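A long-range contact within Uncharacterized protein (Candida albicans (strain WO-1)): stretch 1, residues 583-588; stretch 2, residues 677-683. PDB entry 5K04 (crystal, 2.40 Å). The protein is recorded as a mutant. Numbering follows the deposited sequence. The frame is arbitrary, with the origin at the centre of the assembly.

Stretch 1 583-588: IVFEDQ
Stretch 2 (677-683) KLLAKRH

How do the two backbones lie against each other? Stretch 1 carries the end of a helix through I583 and V584, then departs from helical geometry at F585 (phi/psi -105/25) and runs on as loop through E586 (-87/129), D587 (-107/-15) and Q588 (-110/-58). A 2.9 Å hydrogen bond from E586 N to I583 O closes the turn, while Q588 N reaches E586 OE2, also at 2.9 Å. Stretch 2 is helical from K677 to R682, with H683 the first residue to leave it (-137/73). Here K681 N bonds K677 O at 3.2 Å, R682 N bonds L678 O at 3.0 Å and H683 N bonds L679 O at 2.7 Å. Of the CA atoms, those of V584 and L679 are nearest across the stretches, 7.4 Å apart, leaving room for side chains between them.

What fills that space? V584, with chi1 t (168°), points its CA-to-CB bond sideways, and its CG1 lies 3.8 Å from L678 CD2 and 4.2 Å from L679 CD2. The leucines differ in approach. L678 points toward stretch 1 with chi1 -173° (t) and chi2 160° (t); L679 starts sideways, but chi1 -70° (m) and chi2 169° (t) bring its end nearer. These are apolar van der Waals contacts, in which methyl groups pack together and exclude solvent.

How does F585 join in when its CA-to-CB bond points away? Its chi1 of -66° (m) and chi2 of -81° carry the ring back, so that F585 CZ comes 4.0 Å from L678 CD1. L678 thus meets V584 through one methyl and F585 through the other. The same ring approaches the arginine, where F585 CD1 lies 3.6 Å from R682 NH1, in an oblique arrangement.

Why does R682 reach so far across? It points toward stretch 1, one helical turn beyond L678, and runs through chi1 -83° (m) and chi2 174° (t) before bending at chi3 63° (p), with chi4 at 114°. This path sets the guanidinium beside the turn. D587 starts sideways, and chi1 -51° (m) with chi2 -42° brings its carboxylate to the guanidinium edge, near its plane. There R682 NH2 donates to D587 OD1 at 3.3 Å, with an N-H...O angle of 140°: a long, somewhat bent hydrogen bond reinforced by opposite charges as a salt bridge. V584 O lies over one guanidinium face, 3.6 Å from R682 NH2. The contact also buries R682 NE, which has no polar partner in the model.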

# COMPACT_ATOMS: atom_id res chain seq x y z
N ILE A 583 -10.04 5.61 -25.79
CA ILE A 583 -10.87 6.12 -26.88
C ILE A 583 -10.10 6.13 -28.19
O ILE A 583 -10.59 5.66 -29.22
CB ILE A 583 -11.39 7.52 -26.52
CG1 ILE A 583 -12.34 7.43 -25.33
CG2 ILE A 583 -12.02 8.18 -27.73
CD1 ILE A 583 -12.47 8.71 -24.50
N VAL A 584 -8.88 6.67 -28.17
CA VAL A 584 -8.00 6.65 -29.34
C VAL A 584 -7.98 5.28 -29.99
O VAL A 584 -8.07 5.15 -31.22
CB VAL A 584 -6.58 7.09 -28.92
CG1 VAL A 584 -5.58 6.80 -30.04
CG2 VAL A 584 -6.57 8.55 -28.53
N PHE A 585 -7.89 4.22 -29.17
CA PHE A 585 -7.77 2.86 -29.67
C PHE A 585 -9.07 2.06 -29.56
O PHE A 585 -9.05 0.83 -29.51
CB PHE A 585 -6.61 2.15 -28.97
CG PHE A 585 -5.25 2.73 -29.30
CD1 PHE A 585 -4.59 2.39 -30.48
CD2 PHE A 585 -4.64 3.63 -28.44
CE1 PHE A 585 -3.34 2.92 -30.79
CE2 PHE A 585 -3.39 4.17 -28.74
CZ PHE A 585 -2.73 3.82 -29.91
N GLU A 586 -10.20 2.76 -29.54
CA GLU A 586 -11.51 2.12 -29.64
C GLU A 586 -11.87 1.99 -31.12
O GLU A 586 -11.76 2.95 -31.88
CB GLU A 586 -12.57 2.94 -28.89
CG GLU A 586 -14.01 2.40 -28.93
CD GLU A 586 -14.12 0.91 -28.67
OE1 GLU A 586 -13.39 0.37 -27.82
OE2 GLU A 586 -14.95 0.26 -29.34
N ASP A 587 -12.26 0.77 -31.53
CA ASP A 587 -12.53 0.49 -32.93
C ASP A 587 -14.01 0.33 -33.26
O ASP A 587 -14.36 0.36 -34.45
CB ASP A 587 -11.80 -0.78 -33.38
CG ASP A 587 -10.32 -0.76 -33.03
OD1 ASP A 587 -9.68 0.31 -33.21
OD2 ASP A 587 -9.80 -1.80 -32.59
N GLN A 588 -14.87 0.16 -32.26
CA GLN A 588 -16.28 -0.11 -32.51
C GLN A 588 -17.20 1.05 -32.16
O GLN A 588 -17.93 1.53 -33.02
CB GLN A 588 -16.71 -1.37 -31.74
CG GLN A 588 -15.86 -2.59 -32.04
CD GLN A 588 -15.78 -2.89 -33.54
OE1 GLN A 588 -16.78 -2.81 -34.25
NE2 GLN A 588 -14.58 -3.23 -34.01
N LYS A 677 -1.13 13.91 -33.89
CA LYS A 677 -0.47 13.34 -35.06
C LYS A 677 -0.88 11.89 -35.28
O LYS A 677 -1.07 11.46 -36.42
CB LYS A 677 1.05 13.47 -34.92
CG LYS A 677 1.49 14.93 -34.95
CD LYS A 677 2.99 15.11 -34.77
CE LYS A 677 3.35 16.58 -34.94
NZ LYS A 677 4.80 16.83 -34.79
N LEU A 678 -1.02 11.13 -34.20
CA LEU A 678 -1.45 9.74 -34.33
C LEU A 678 -2.83 9.66 -34.98
O LEU A 678 -3.05 8.90 -35.93
CB LEU A 678 -1.43 9.07 -32.96
CG LEU A 678 -1.67 7.56 -32.80
CD1 LEU A 678 -1.13 7.10 -31.48
CD2 LEU A 678 -3.14 7.26 -32.86
N LEU A 679 -3.78 10.47 -34.48
CA LEU A 679 -5.13 10.45 -35.03
C LEU A 679 -5.17 10.99 -36.46
O LEU A 679 -5.96 10.50 -37.28
CB LEU A 679 -6.06 11.25 -34.12
CG LEU A 679 -6.31 10.55 -32.78
CD1 LEU A 679 -7.00 11.47 -31.80
CD2 LEU A 679 -7.13 9.28 -33.00
N ALA A 680 -4.34 11.99 -36.77
CA ALA A 680 -4.28 12.48 -38.14
C ALA A 680 -3.92 11.37 -39.12
O ALA A 680 -4.43 11.33 -40.25
CB ALA A 680 -3.28 13.62 -38.24
N LYS A 681 -3.04 10.46 -38.71
CA LYS A 681 -2.72 9.29 -39.53
C LYS A 681 -3.90 8.33 -39.60
O LYS A 681 -4.40 8.02 -40.69
CB LYS A 681 -1.50 8.56 -38.95
CG LYS A 681 -0.22 9.39 -38.84
CD LYS A 681 0.83 8.61 -38.05
CE LYS A 681 2.01 9.49 -37.62
NZ LYS A 681 2.85 8.82 -36.58
N ARG A 682 -4.37 7.85 -38.44
CA ARG A 682 -5.43 6.83 -38.40
C ARG A 682 -6.74 7.34 -38.98
O ARG A 682 -7.53 6.53 -39.49
CB ARG A 682 -5.66 6.36 -36.96
CG ARG A 682 -4.71 5.28 -36.48
CD ARG A 682 -4.94 5.00 -34.98
NE ARG A 682 -6.27 4.47 -34.66
CZ ARG A 682 -6.49 3.25 -34.18
NH1 ARG A 682 -5.46 2.44 -33.97
NH2 ARG A 682 -7.73 2.84 -33.92
N HIS A 683 -7.00 8.64 -38.92
CA HIS A 683 -8.27 9.21 -39.37
C HIS A 683 -8.02 10.49 -40.17
O HIS A 683 -8.33 11.60 -39.72
CB HIS A 683 -9.20 9.46 -38.18
CG HIS A 683 -9.44 8.23 -37.34
ND1 HIS A 683 -8.78 8.00 -36.16
CD2 HIS A 683 -10.24 7.16 -37.54
CE1 HIS A 683 -9.17 6.85 -35.65
NE2 HIS A 683 -10.06 6.32 -36.47